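Local coordinates for protein transcriptional regulator (PDB 4YV9) that probably controls transcription as a DNA-binding quorum-sensing regulator of the Rgg family, acting as the receptor for SHP pheromone peptides, at residues N190-S195 / Y206-I211; N156-F161 / Y198-H203. All blocks are in the same frame, centred on the assembly; numbering follows the deposited sequence.

In the fold
Both contacts lie in the Rgg-type C-terminal region, a TPR-like helical repeat, with centres about 9 Å apart. Their segments alternate along the chain: 156-161, 190-195, 198-203, 206-211. Interaction 1 pairs helices 179-197 and 201-215, and interaction 2 sets the start of helix 157-169 against the turn joining those two and the first residues of helix 201-215. S195 ties the contacts together, with its OG 2.5 Å from Y157 OH and its O 2.7 Å from Y200 N, both probable hydrogen bonds. Three successive helices thus meet in a continuous patch, while N190 and I193, on the face of helix 179-197 turned away from interaction 1, pack on the bound peptide.

Interaction 1: N190-S195 / Y206-I211; sequences NCLIIS and YLIEKI
L207 and the peptide group joining C191 to L192 supply the main flat-group contact here: methyl CD1 of L207 lies about 3.4 Å above one face of that peptide plane, almost over L192 N, from which it is 3.5 Å away. Around the peptide plane, L207 CD1 also meets C191 CB at 4.0 Å and S195 OG at 3.8 Å, filling the groove between successive turns of helix 179-197. It is the torsion of L207 about CA-CB, with CG anti to the carbonyl carbon (chi1 -75°), that starts the chain toward this groove.

L192 answers from the other helix. Its CG is anti to the backbone N (chi1 172°), and the branch beyond it is shared between two isoleucines: CD2 is 3.8 Å from I208 CG1 and 3.7 Å from I211 CD1, both side chains crossing it at a slant. F227 and V230 of helix 221-236 also touch L192, continuing the apolar layer into the next helix. The axes of the two segments approach to 9.7 Å at 157° between their N-to-C directions, a nearly antiparallel hairpin of consecutive helices, consistent with a TPR-like repeat. On the face of helix 179-197 turned away from this interface, N190 and I193 pack on the bound peptide.

S195 OG is the polar side-chain atom at the margin, and its partner is Y157 OH, by a probable hydrogen bond; its 3.1 Å approach to C191 O in the preceding turn is less certain. All the contacts between the segments are van der Waals, methyl against methyl, methylene or peptide group, so cohesion is non-directional; the six touching residues are all buried.

Interaction 2: N156-F161 / Y198-H203; sequences NYNTLF and YSYFDH
Y157 and H203 are brought together by different first torsions: in Y157, CG is anti to the backbone N (chi1 165°), whereas in H203 it is anti to the carbonyl carbon (chi1 -66°). Their rings then meet rim to rim, and Y157 OH, a hydroxyl it shares with S195, lies 2.5 Å from H203 ND1, near the imidazole plane. This is a short hydrogen bond in which either atom could be the donor.

F161, one helical turn after Y157, lays its ring flat on the imidazole. The planes are 2° apart with centroids separated by 3.6 Å, a face-to-face stack that H203 CB extends by a CH-pi contact over the phenyl face. Y200 CD1 covers the opposite face of the imidazole toward its rim, leaving H203 between two aromatic residues.

S199, with positive phi, closes helix 179-197 in a Schellman motif, and Y200, centre of an inverse gamma turn, is the N-cap of helix 201-215. This interhelical turn thereby presents Y198 and Y200 to the first turn of helix 157-169, building a five-residue aromatic cluster near the surface.

Y200 forms an offset stack with Y157, centroids 4.5 Å apart, with Y157 CE2 over its face 3.5 Å from Y200 CD2. Y198 instead turns its edge toward the Y157 face, an offset edge-to-face pair with centroids at 5.9 Å, while its CE2 packs on Y157 CB at 4.0 Å. N158 OD1 approaches the imidazole edge, 3.9 Å from H203 CE1.

Interaction 1: N190-S195 / Y206-I211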
ATOM      1  N   ASN B 190      10.086 -15.810  -0.546  1.00 41.18           N
ATOM      2  CA  ASN B 190      11.544 -15.934  -0.664  1.00 42.17           C
ATOM      3  C   ASN B 190      12.070 -17.072   0.213  1.00 44.07           C
ATOM      4  O   ASN B 190      12.916 -17.853  -0.206  1.00 41.99           O
ATOM      5  CB  ASN B 190      12.229 -14.608  -0.292  1.00 41.67           C
ATOM      6  CG  ASN B 190      13.740 -14.622  -0.557  1.00 55.89           C
ATOM      7  OD1 ASN B 190      14.178 -14.717  -1.701  1.00 52.21           O
ATOM      8  ND2 ASN B 190      14.535 -14.502   0.503  1.00 58.06           N
ATOM      9  N   CYS B 191      11.552 -17.178   1.430  1.00 46.56           N
ATOM     10  CA  CYS B 191      11.987 -18.257   2.304  1.00 49.21           C
ATOM     11  C   CYS B 191      11.492 -19.604   1.788  1.00 48.18           C
ATOM     12  O   CYS B 191      12.210 -20.601   1.862  1.00 49.46           O
ATOM     13  CB  CYS B 191      11.501 -18.042   3.740  1.00 42.19           C
ATOM     14  SG  CYS B 191      12.376 -19.082   4.938  1.00 49.72           S
ATOM     15  N   LEU B 192      10.264 -19.624   1.277  1.00 41.63           N
ATOM     16  CA  LEU B 192       9.682 -20.840   0.719  1.00 47.14           C
ATOM     17  C   LEU B 192      10.536 -21.376  -0.431  1.00 39.83           C
ATOM     18  O   LEU B 192      10.746 -22.578  -0.555  1.00 42.01           O
ATOM     19  CB  LEU B 192       8.249 -20.580   0.243  1.00 47.47           C
ATOM     20  CG  LEU B 192       7.567 -21.703  -0.548  1.00 43.53           C
ATOM     21  CD1 LEU B 192       7.573 -23.027   0.224  1.00 39.46           C
ATOM     22  CD2 LEU B 192       6.148 -21.327  -0.947  1.00 43.06           C
ATOM     23  N   ILE B 193      11.036 -20.470  -1.259  1.00 41.50           N
ATOM     24  CA  ILE B 193      11.932 -20.853  -2.359  1.00 50.27           C
ATOM     25  C   ILE B 193      13.174 -21.602  -1.852  1.00 52.79           C
ATOM     26  O   ILE B 193      13.542 -22.653  -2.391  1.00 51.31           O
ATOM     27  CB  ILE B 193      12.350 -19.604  -3.177  1.00 48.37           C
ATOM     28  CG1 ILE B 193      11.216 -19.212  -4.121  1.00 50.04           C
ATOM     29  CG2 ILE B 193      13.625 -19.858  -3.971  1.00 50.52           C
ATOM     30  CD1 ILE B 193      11.313 -17.785  -4.645  1.00 60.50           C
ATOM     31  N   ILE B 194      13.793 -21.073  -0.800  1.00 50.11           N
ATOM     32  CA  ILE B 194      14.979 -21.684  -0.206  1.00 49.62           C
ATOM     33  C   ILE B 194      14.648 -23.022   0.448  1.00 50.02           C
ATOM     34  O   ILE B 194      15.406 -23.987   0.346  1.00 56.20           O
ATOM     35  CB  ILE B 194      15.617 -20.744   0.835  1.00 51.78           C
ATOM     36  CG1 ILE B 194      15.985 -19.414   0.182  1.00 57.58           C
ATOM     37  CG2 ILE B 194      16.840 -21.382   1.461  1.00 57.96           C
ATOM     38  CD1 ILE B 194      16.609 -18.416   1.128  1.00 59.23           C
ATOM     39  N   SER B 195      13.497 -23.074   1.107  1.00 54.07           N
ATOM     40  CA  SER B 195      13.057 -24.276   1.795  1.00 48.63           C
ATOM     41  C   SER B 195      12.830 -25.416   0.820  1.00 50.32           C
ATOM     42  O   SER B 195      13.158 -26.570   1.108  1.00 53.27           O
ATOM     43  CB  SER B 195      11.774 -23.999   2.580  1.00 47.69           C
ATOM     44  OG  SER B 195      12.056 -23.161   3.683  1.00 54.57           O
ATOM     45  N   TYR B 206       4.527 -25.428   6.087  1.00 50.98           N
ATOM     46  CA  TYR B 206       4.208 -24.289   6.953  1.00 51.19           C
ATOM     47  C   TYR B 206       4.084 -22.977   6.168  1.00 50.42           C
ATOM     48  O   TYR B 206       3.113 -22.247   6.332  1.00 42.15           O
ATOM     49  CB  TYR B 206       5.268 -24.139   8.058  1.00 55.69           C
ATOM     50  CG  TYR B 206       5.138 -22.863   8.889  1.00 52.60           C
ATOM     51  CD1 TYR B 206       5.718 -21.670   8.465  1.00 51.81           C
ATOM     52  CD2 TYR B 206       4.445 -22.858  10.096  1.00 57.00           C
ATOM     53  CE1 TYR B 206       5.601 -20.505   9.211  1.00 55.78           C
ATOM     54  CE2 TYR B 206       4.325 -21.698  10.856  1.00 55.64           C
ATOM     55  CZ  TYR B 206       4.908 -20.524  10.405  1.00 61.67           C
ATOM     56  OH  TYR B 206       4.798 -19.360  11.135  1.00 62.84           O
ATOM     57  N   LEU B 207       5.071 -22.678   5.320  1.00 44.54           N
ATOM     58  CA  LEU B 207       5.126 -21.397   4.626  1.00 42.42           C
ATOM     59  C   LEU B 207       4.008 -21.228   3.606  1.00 43.76           C
ATOM     60  O   LEU B 207       3.472 -20.137   3.430  1.00 38.01           O
ATOM     61  CB  LEU B 207       6.482 -21.226   3.927  1.00 38.45           C
ATOM     62  CG  LEU B 207       7.625 -20.896   4.877  1.00 45.42           C
ATOM     63  CD1 LEU B 207       8.982 -21.072   4.200  1.00 51.17           C
ATOM     64  CD2 LEU B 207       7.454 -19.484   5.411  1.00 42.80           C
ATOM     65  N   ILE B 208       3.677 -22.320   2.935  1.00 43.36           N
ATOM     66  CA  ILE B 208       2.593 -22.353   1.968  1.00 47.56           C
ATOM     67  C   ILE B 208       1.263 -22.004   2.636  1.00 46.37           C
ATOM     68  O   ILE B 208       0.494 -21.184   2.132  1.00 39.02           O
ATOM     69  CB  ILE B 208       2.517 -23.750   1.308  1.00 44.70           C
ATOM     70  CG1 ILE B 208       3.643 -23.896   0.284  1.00 40.24           C
ATOM     71  CG2 ILE B 208       1.159 -23.986   0.671  1.00 51.76           C
ATOM     72  CD1 ILE B 208       4.004 -25.359  -0.008  1.00 41.34           C
ATOM     73  N   GLU B 209       1.009 -22.617   3.784  1.00 47.57           N
ATOM     74  CA  GLU B 209      -0.194 -22.310   4.560  1.00 50.40           C
ATOM     75  C   GLU B 209      -0.232 -20.828   4.987  1.00 48.43           C
ATOM     76  O   GLU B 209      -1.257 -20.169   4.836  1.00 43.84           O
ATOM     77  CB  GLU B 209      -0.280 -23.234   5.776  1.00 49.68           C
ATOM     78  CG  GLU B 209      -1.479 -22.994   6.664  1.00 71.79           C
ATOM     79  CD  GLU B 209      -1.203 -21.978   7.760  1.00 74.77           C
ATOM     80  OE1 GLU B 209      -0.016 -21.674   8.007  1.00 76.42           O
ATOM     81  OE2 GLU B 209      -2.174 -21.487   8.361  1.00 70.59           O
ATOM     82  N   LYS B 210       0.884 -20.309   5.503  1.00 48.74           N
ATOM     83  CA  LYS B 210       0.977 -18.892   5.875  1.00 42.23           C
ATOM     84  C   LYS B 210       0.770 -17.967   4.677  1.00 39.21           C
ATOM     85  O   LYS B 210       0.041 -16.985   4.767  1.00 39.05           O
ATOM     86  CB  LYS B 210       2.330 -18.571   6.516  1.00 41.49           C
ATOM     87  CG  LYS B 210       2.664 -19.381   7.753  1.00 46.69           C
ATOM     88  CD  LYS B 210       1.641 -19.180   8.868  1.00 50.92           C
ATOM     89  CE  LYS B 210       1.616 -17.763   9.390  1.00 49.12           C
ATOM     90  NZ  LYS B 210       0.603 -17.655  10.513  1.00 49.84           N
ATOM     91  N   ILE B 211       1.418 -18.271   3.558  1.00 39.01           N
ATOM     92  CA  ILE B 211       1.302 -17.424   2.374  1.00 36.04           C
ATOM     93  C   ILE B 211      -0.139 -17.416   1.867  1.00 39.72           C
ATOM     94  O   ILE B 211      -0.663 -16.376   1.499  1.00 41.30           O
ATOM     95  CB  ILE B 211       2.267 -17.870   1.260  1.00 38.45           C
ATOM     96  CG1 ILE B 211       3.715 -17.527   1.650  1.00 39.34           C
ATOM     97  CG2 ILE B 211       1.930 -17.175  -0.057  1.00 38.60           C
ATOM     98  CD1 ILE B 211       4.786 -18.367   0.892  1.00 36.05           C
TER

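Interaction 2: N156-F161 / Y198-H203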
ATOM      1  N   ASN B 156      22.123 -18.005   8.263  1.00 47.28           N
ATOM      2  CA  ASN B 156      22.044 -19.448   8.053  1.00 53.01           C
ATOM      3  C   ASN B 156      20.580 -19.834   7.913  1.00 57.66           C
ATOM      4  O   ASN B 156      19.713 -19.195   8.522  1.00 48.39           O
ATOM      5  CB  ASN B 156      22.729 -20.222   9.187  1.00 64.73           C
ATOM      6  CG  ASN B 156      22.028 -20.058  10.520  1.00 77.96           C
ATOM      7  OD1 ASN B 156      22.148 -19.019  11.173  1.00 86.94           O
ATOM      8  ND2 ASN B 156      21.300 -21.090  10.940  1.00 74.67           N
ATOM      9  N   TYR B 157      20.299 -20.840   7.085  1.00 56.60           N
ATOM     10  CA  TYR B 157      18.918 -21.134   6.703  1.00 60.48           C
ATOM     11  C   TYR B 157      17.981 -21.308   7.900  1.00 60.17           C
ATOM     12  O   TYR B 157      16.849 -20.817   7.888  1.00 54.29           O
ATOM     13  CB  TYR B 157      18.825 -22.394   5.832  1.00 63.22           C
ATOM     14  CG  TYR B 157      17.394 -22.882   5.747  1.00 61.63           C
ATOM     15  CD1 TYR B 157      16.468 -22.226   4.941  1.00 61.08           C
ATOM     16  CD2 TYR B 157      16.952 -23.956   6.515  1.00 61.73           C
ATOM     17  CE1 TYR B 157      15.151 -22.641   4.878  1.00 63.54           C
ATOM     18  CE2 TYR B 157      15.635 -24.377   6.460  1.00 68.23           C
ATOM     19  CZ  TYR B 157      14.739 -23.714   5.640  1.00 65.64           C
ATOM     20  OH  TYR B 157      13.428 -24.123   5.579  1.00 66.43           O
ATOM     21  N   ASN B 158      18.430 -22.025   8.923  1.00 57.85           N
ATOM     22  CA  ASN B 158      17.539 -22.293  10.040  1.00 59.24           C
ATOM     23  C   ASN B 158      17.217 -21.045  10.842  1.00 54.66           C
ATOM     24  O   ASN B 158      16.114 -20.924  11.369  1.00 56.58           O
ATOM     25  CB  ASN B 158      18.112 -23.371  10.956  1.00 65.76           C
ATOM     26  CG  ASN B 158      17.438 -24.715  10.751  1.00 75.18           C
ATOM     27  OD1 ASN B 158      16.288 -24.911  11.157  1.00 80.42           O
ATOM     28  ND2 ASN B 158      18.142 -25.643  10.111  1.00 73.79           N
ATOM     29  N   THR B 159      18.164 -20.118  10.939  1.00 51.55           N
ATOM     30  CA  THR B 159      17.909 -18.867  11.634  1.00 50.68           C
ATOM     31  C   THR B 159      16.990 -18.011  10.775  1.00 51.38           C
ATOM     32  O   THR B 159      16.084 -17.346  11.285  1.00 47.68           O
ATOM     33  CB  THR B 159      19.208 -18.102  11.949  1.00 51.13           C
ATOM     34  OG1 THR B 159      20.006 -18.876  12.853  1.00 58.31           O
ATOM     35  CG2 THR B 159      18.905 -16.742  12.582  1.00 42.88           C
ATOM     36  N   LEU B 160      17.222 -18.046   9.467  1.00 47.08           N
ATOM     37  CA  LEU B 160      16.377 -17.326   8.520  1.00 41.98           C
ATOM     38  C   LEU B 160      14.937 -17.809   8.622  1.00 39.87           C
ATOM     39  O   LEU B 160      14.006 -17.006   8.673  1.00 41.97           O
ATOM     40  CB  LEU B 160      16.894 -17.507   7.090  1.00 48.40           C
ATOM     41  CG  LEU B 160      16.112 -16.828   5.962  1.00 48.48           C
ATOM     42  CD1 LEU B 160      16.041 -15.338   6.173  1.00 41.32           C
ATOM     43  CD2 LEU B 160      16.756 -17.137   4.616  1.00 49.49           C
ATOM     44  N   PHE B 161      14.758 -19.127   8.665  1.00 42.26           N
ATOM     45  CA  PHE B 161      13.415 -19.694   8.777  1.00 49.19           C
ATOM     46  C   PHE B 161      12.730 -19.264  10.072  1.00 48.23           C
ATOM     47  O   PHE B 161      11.552 -18.908  10.073  1.00 47.57           O
ATOM     48  CB  PHE B 161      13.454 -21.216   8.702  1.00 45.17           C
ATOM     49  CG  PHE B 161      12.125 -21.861   8.967  1.00 51.20           C
ATOM     50  CD1 PHE B 161      11.094 -21.756   8.046  1.00 52.88           C
ATOM     51  CD2 PHE B 161      11.902 -22.563  10.140  1.00 48.98           C
ATOM     52  CE1 PHE B 161       9.863 -22.339   8.291  1.00 58.85           C
ATOM     53  CE2 PHE B 161      10.677 -23.154  10.387  1.00 57.15           C
ATOM     54  CZ  PHE B 161       9.656 -23.042   9.463  1.00 58.61           C
ATOM     55  N   TYR B 198      16.342 -26.598  -0.562  1.00 63.34           N
ATOM     56  CA  TYR B 198      17.044 -27.413   0.415  1.00 64.67           C
ATOM     57  C   TYR B 198      16.223 -28.631   0.839  1.00 63.56           C
ATOM     58  O   TYR B 198      16.635 -29.381   1.725  1.00 66.82           O
ATOM     59  CB  TYR B 198      17.394 -26.570   1.641  1.00 74.89           C
ATOM     60  CG  TYR B 198      18.582 -25.648   1.476  1.00 85.05           C
ATOM     61  CD1 TYR B 198      19.572 -25.916   0.540  1.00 94.17           C
ATOM     62  CD2 TYR B 198      18.722 -24.516   2.273  1.00 80.46           C
ATOM     63  CE1 TYR B 198      20.666 -25.076   0.394  1.00 96.85           C
ATOM     64  CE2 TYR B 198      19.811 -23.672   2.136  1.00 82.27           C
ATOM     65  CZ  TYR B 198      20.778 -23.955   1.194  1.00 93.70           C
ATOM     66  OH  TYR B 198      21.867 -23.122   1.052  1.00101.08           O
ATOM     67  N   SER B 199      15.064 -28.815   0.209  1.00 61.67           N
ATOM     68  CA  SER B 199      14.195 -29.968   0.460  1.00 66.40           C
ATOM     69  C   SER B 199      13.683 -30.039   1.904  1.00 64.59           C
ATOM     70  O   SER B 199      13.443 -31.126   2.431  1.00 64.89           O
ATOM     71  CB  SER B 199      14.918 -31.276   0.103  1.00 73.79           C
ATOM     72  OG  SER B 199      15.340 -31.284  -1.252  1.00 78.52           O
ATOM     73  N   TYR B 200      13.522 -28.880   2.538  1.00 62.91           N
ATOM     74  CA  TYR B 200      12.870 -28.798   3.840  1.00 63.45           C
ATOM     75  C   TYR B 200      11.361 -28.710   3.642  1.00 64.81           C
ATOM     76  O   TYR B 200      10.788 -27.621   3.708  1.00 60.30           O
ATOM     77  CB  TYR B 200      13.364 -27.581   4.634  1.00 65.04           C
ATOM     78  CG  TYR B 200      14.766 -27.723   5.177  1.00 76.15           C
ATOM     79  CD1 TYR B 200      15.004 -28.337   6.401  1.00 80.93           C
ATOM     80  CD2 TYR B 200      15.854 -27.237   4.470  1.00 77.62           C
ATOM     81  CE1 TYR B 200      16.289 -28.468   6.901  1.00 83.61           C
ATOM     82  CE2 TYR B 200      17.142 -27.361   4.962  1.00 82.17           C
ATOM     83  CZ  TYR B 200      17.355 -27.978   6.175  1.00 83.08           C
ATOM     84  OH  TYR B 200      18.635 -28.102   6.662  1.00 83.13           O
ATOM     85  N   PHE B 201      10.713 -29.846   3.411  1.00 57.92           N
ATOM     86  CA  PHE B 201       9.300 -29.827   3.034  1.00 68.18           C
ATOM     87  C   PHE B 201       8.365 -29.564   4.220  1.00 65.10           C
ATOM     88  O   PHE B 201       7.215 -29.150   4.045  1.00 52.96           O
ATOM     89  CB  PHE B 201       8.951 -31.132   2.333  1.00 64.53           C
ATOM     90  CG  PHE B 201       9.743 -31.347   1.077  1.00 72.81           C
ATOM     91  CD1 PHE B 201       9.668 -30.431   0.034  1.00 76.20           C
ATOM     92  CD2 PHE B 201      10.595 -32.430   0.952  1.00 77.42           C
ATOM     93  CE1 PHE B 201      10.409 -30.607  -1.124  1.00 76.39           C
ATOM     94  CE2 PHE B 201      11.336 -32.613  -0.197  1.00 78.97           C
ATOM     95  CZ  PHE B 201      11.243 -31.700  -1.239  1.00 76.33           C
ATOM     96  N   ASP B 202       8.876 -29.807   5.421  1.00 66.61           N
ATOM     97  CA  ASP B 202       8.226 -29.381   6.656  1.00 71.32           C
ATOM     98  C   ASP B 202       8.048 -27.870   6.652  1.00 60.16           C
ATOM     99  O   ASP B 202       6.947 -27.338   6.841  1.00 55.99           O
ATOM    100  CB  ASP B 202       9.077 -29.802   7.857  1.00 87.73           C
ATOM    101  CG  ASP B 202      10.564 -29.530   7.636  1.00 99.60           C
ATOM    102  OD1 ASP B 202      10.995 -29.500   6.456  1.00 96.64           O
ATOM    103  OD2 ASP B 202      11.298 -29.334   8.630  1.00106.83           O
ATOM    104  N   HIS B 203       9.162 -27.182   6.441  1.00 54.43           N
ATOM    105  CA  HIS B 203       9.182 -25.740   6.417  1.00 55.51           C
ATOM    106  C   HIS B 203       8.373 -25.214   5.245  1.00 52.18           C
ATOM    107  O   HIS B 203       7.637 -24.240   5.384  1.00 44.68           O
ATOM    108  CB  HIS B 203      10.620 -25.243   6.352  1.00 56.64           C
ATOM    109  CG  HIS B 203      11.417 -25.563   7.577  1.00 54.06           C
ATOM    110  ND1 HIS B 203      12.714 -25.135   7.758  1.00 57.70           N
ATOM    111  CD2 HIS B 203      11.092 -26.261   8.689  1.00 59.12           C
ATOM    112  CE1 HIS B 203      13.156 -25.562   8.926  1.00 58.90           C
ATOM    113  NE2 HIS B 203      12.192 -26.250   9.510  1.00 62.65           N
TER